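Local coordinates for MmoQ Response regulator (Methylococcus capsulatus, PDB 3LJX), which probably makes cyclic di-GMP from two GTP molecules as a full-length response regulator, of which this fragment carries the HDOD domain, at residues D33-A36 against E37-A40; V68-V71 against I72-I75. All blocks are in the same frame, centred on the assembly; numbering follows the deposited sequence.

Overall arrangement
Contacts 1 and 2 are two helix beginnings in the same HDOD domain of this chain of helices and loops, without strands. Contact 1 caps helix 36-43, contact 2 caps helix 71-78, and their centres lie about 13 Å apart. The two first turns pack directly on each other: Ala36 O lies 3.5 Å from Ile75 CD1, Ala40 CB 3.8 Å from Ile72 N, and the Glu37 carboxylate reaches the end of Ile72. Contact 2 is the more central, its centre about 14 Å from that of the chain against about 21 Å for contact 1. The cyclase reaction inferred for the whole protein would belong to its GGDEF domain, not to this HDOD part.

Contact 1 of 2, residues D33-A36 against E37-A40; sequences DVTA and EALA
Glu37 curls back over Thr35 and Ala36, the two residues before it. Its CB comes within 4.1 Å of Thr35 OG1; CG then lies anti to the carbonyl carbon (chi1 -70°), and a bend at chi2 (69°) folds the chain back toward the preceding residues. CD consequently comes within 4.1 Å of the Ala36 methyl, CB. At the tip OE1 sits 3.6 Å from Ala36 N and 3.7 Å from Thr35 CB, while OE2 stays loosely near the Ala36 CB. A glutamate suits this place because its negative charge, close to the amino end of a helix, is likely to be favoured by the helix dipole.

That helix, 36-43, starts with a threonine N-cap. Thr35 OG1 accepts from Ala38 N at 2.9 Å, giving a first-turn amide a side-chain acceptor; the hydroxyl is placed for this by standing between its own backbone N and carbonyl carbon. The Ala38 CB lies close beside the same oxygen, at 3.1 Å from Thr35 OG1. Regular bonding takes over at once: Leu39 N gives to Thr35 O at 3.2 Å with the donor tilted 30° from the carbonyl plane, and Ala40 N to Ala36 O at 2.9 Å. Leu39 turns its apolar side chain to Leu28 and Leu80, while the small Ala40 lets Val71 and Ile72 of helix 71-78 come close.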
loop_
_atom_site.group_PDB
_atom_site.type_symbol
_atom_site.label_atom_id
_atom_site.label_comp_id
_atom_site.label_asym_id
_atom_site.label_seq_id
_atom_site.Cartn_x
_atom_site.Cartn_y
_atom_site.Cartn_z
ATOM N N ASP A 33 22.381 17.154 -6.386
ATOM C CA ASP A 33 21.299 17.738 -7.168
ATOM C C ASP A 33 20.290 16.707 -7.676
ATOM O O ASP A 33 20.392 16.225 -8.802
ATOM C CB ASP A 33 21.868 18.553 -8.331
ATOM C CG ASP A 33 22.662 19.762 -7.861
ATOM O OD1 ASP A 33 23.883 19.814 -8.129
ATOM O OD2 ASP A 33 22.067 20.656 -7.218
ATOM N N VAL A 34 19.315 16.384 -6.833
ATOM C CA VAL A 34 18.245 15.462 -7.195
ATOM C C VAL A 34 16.936 16.213 -7.382
ATOM O O VAL A 34 16.644 17.142 -6.629
ATOM C CB VAL A 34 18.030 14.399 -6.106
ATOM C CG1 VAL A 34 19.077 13.326 -6.222
ATOM C CG2 VAL A 34 18.052 15.039 -4.715
ATOM N N THR A 35 16.149 15.808 -8.378
ATOM C CA THR A 35 14.847 16.422 -8.624
ATOM C C THR A 35 13.793 15.905 -7.641
ATOM O O THR A 35 13.926 14.817 -7.079
ATOM C CB THR A 35 14.342 16.135 -10.053
ATOM O OG1 THR A 35 14.306 14.718 -10.269
ATOM C CG2 THR A 35 15.252 16.777 -11.096
ATOM N N ALA A 36 12.744 16.696 -7.443
ATOM C CA ALA A 36 11.576 16.250 -6.698
ATOM C C ALA A 36 11.059 14.969 -7.326
ATOM O O ALA A 36 10.753 13.991 -6.632
ATOM C CB ALA A 36 10.500 17.319 -6.729
ATOM N N GLU A 37 10.983 14.985 -8.654
ATOM C CA GLU A 37 10.406 13.898 -9.429
ATOM C C GLU A 37 11.170 12.586 -9.273
ATOM O O GLU A 37 10.562 11.535 -9.063
ATOM C CB GLU A 37 10.307 14.289 -10.907
ATOM C CG GLU A 37 9.257 15.365 -11.206
ATOM C CD GLU A 37 9.617 16.749 -10.644
ATOM O OE1 GLU A 37 10.823 17.043 -10.455
ATOM O OE2 GLU A 37 8.681 17.549 -10.403
ATOM N N ALA A 38 12.496 12.638 -9.383
ATOM C CA ALA A 38 13.296 11.417 -9.297
ATOM C C ALA A 38 13.206 10.832 -7.899
ATOM O O ALA A 38 13.152 9.620 -7.722
ATOM C CB ALA A 38 14.748 11.692 -9.658
ATOM N N LEU A 39 13.196 11.709 -6.904
ATOM C CA LEU A 39 13.146 11.277 -5.523
ATOM C C LEU A 39 11.791 10.621 -5.212
ATOM O O LEU A 39 11.737 9.551 -4.605
ATOM C CB LEU A 39 13.382 12.465 -4.594
ATOM C CG LEU A 39 13.534 12.028 -3.140
ATOM C CD1 LEU A 39 14.647 10.988 -3.045
ATOM C CD2 LEU A 39 13.795 13.218 -2.231
ATOM N N ALA A 40 10.705 11.271 -5.629
ATOM C CA ALA A 40 9.355 10.728 -5.466
ATOM C C ALA A 40 9.195 9.361 -6.146
ATOM O O ALA A 40 8.668 8.416 -5.551
ATOM C CB ALA A 40 8.309 11.722 -5.995
#

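Contact 2 of 2, residues V68-V71 against I72-I75; sequences VASV and IDAI
A serine N-cap opens helix 71-78, carried by Ser70 at the N-cap and Asp73 at N3. Ser70 OG accepts from Asp73 N at 3.1 Å (N-H...O angle 154°), a reach it gains by folding in over its own main chain, flanked by N and C (chi1 66°). The same hydroxyl donates to Asp73 OD2 at 2.6 Å, meeting it from above the carboxylate plane, 61° out of it. Serine suits the cap because one compact group both accepts and donates. Aspartate suits N3 because its short side chain bends back to that hydroxyl, while OD1 pairs with Lys133 of helix 132-141 in a salt bridge that should help keep the carboxylate charged. An alanine in place of Ser70 would remove the side-chain acceptor of Asp73 N and the donor to OD2, and is likely to let the carboxylate turn more freely.

A water molecule ties the loop to the cap as well, accepting from Ala69 N at 2.9 Å and donating to Asp73 OD2 at 2.6 Å. The backbone continues the helix with Ala74 N to Ser70 O, 2.9 Å, and Ile75 N to Val71 O. Val68, branched at CB, lays its two methyls on Asp73 and Ala74 and also touches Ala57 of helix 47-58: CG1 lies against Asp73 O at 3.7 Å, and CG2 meets the small methyl of Ala74, CB, at 3.9 Å.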
loop_
_atom_site.group_PDB
_atom_site.type_symbol
_atom_site.label_atom_id
_atom_site.label_comp_id
_atom_site.label_asym_id
_atom_site.label_seq_id
_atom_site.Cartn_x
_atom_site.Cartn_y
_atom_site.Cartn_z
ATOM N N VAL A 68 -2.873 14.940 0.886
ATOM C CA VAL A 68 -2.197 14.455 -0.314
ATOM C C VAL A 68 -2.172 12.934 -0.291
ATOM O O VAL A 68 -2.326 12.315 0.770
ATOM C CB VAL A 68 -0.731 14.993 -0.438
ATOM C CG1 VAL A 68 -0.720 16.496 -0.595
ATOM C CG2 VAL A 68 0.107 14.574 0.753
ATOM N N ALA A 69 -1.965 12.342 -1.463
ATOM C CA ALA A 69 -2.010 10.899 -1.630
ATOM C C ALA A 69 -0.956 10.441 -2.637
ATOM O O ALA A 69 -1.121 9.424 -3.309
ATOM C CB ALA A 69 -3.412 10.462 -2.080
ATOM N N SER A 70 0.123 11.206 -2.747
ATOM C CA SER A 70 1.290 10.763 -3.497
ATOM C C SER A 70 2.544 11.476 -2.980
ATOM O O SER A 70 2.475 12.612 -2.486
ATOM C CB SER A 70 1.109 11.069 -4.977
ATOM O OG SER A 70 1.076 12.471 -5.171
ATOM N N VAL A 71 3.696 10.823 -3.098
ATOM C CA VAL A 71 4.923 11.451 -2.641
ATOM C C VAL A 71 5.142 12.785 -3.359
ATOM O O VAL A 71 5.524 13.775 -2.732
ATOM C CB VAL A 71 6.125 10.539 -2.834
ATOM C CG1 VAL A 71 7.366 11.143 -2.173
ATOM C CG2 VAL A 71 5.821 9.157 -2.258
ATOM N N ILE A 72 4.877 12.831 -4.666
ATOM C CA ILE A 72 5.133 14.069 -5.412
ATOM C C ILE A 72 4.218 15.211 -4.923
ATOM O O ILE A 72 4.651 16.363 -4.810
ATOM C CB ILE A 72 5.019 13.870 -6.921
ATOM C CG1 ILE A 72 5.530 15.108 -7.660
ATOM C CG2 ILE A 72 3.588 13.557 -7.311
ATOM C CD1 ILE A 72 7.009 15.357 -7.479
ATOM N N ASP A 73 2.967 14.892 -4.601
ATOM C CA ASP A 73 2.082 15.908 -4.023
ATOM C C ASP A 73 2.518 16.327 -2.620
ATOM O O ASP A 73 2.407 17.500 -2.255
ATOM C CB ASP A 73 0.633 15.442 -4.022
ATOM C CG ASP A 73 0.070 15.318 -5.422
ATOM O OD1 ASP A 73 0.393 16.190 -6.267
ATOM O OD2 ASP A 73 -0.680 14.344 -5.679
ATOM N N ALA A 74 3.017 15.380 -1.833
ATOM C CA ALA A 74 3.543 15.746 -0.519
ATOM C C ALA A 74 4.706 16.741 -0.670
ATOM O O ALA A 74 4.783 17.753 0.045
ATOM C CB ALA A 74 3.980 14.505 0.258
ATOM N N ILE A 75 5.599 16.461 -1.615
ATOM C CA ILE A 75 6.734 17.340 -1.860
ATOM C C ILE A 75 6.269 18.755 -2.220
ATOM O O ILE A 75 6.727 19.724 -1.619
ATOM C CB ILE A 75 7.632 16.804 -2.977
ATOM C CG1 ILE A 75 8.391 15.569 -2.505
ATOM C CG2 ILE A 75 8.622 17.863 -3.397
ATOM C CD1 ILE A 75 9.308 14.987 -3.576
HETATM O O HOH W 1 -2.529 13.906 -3.854
#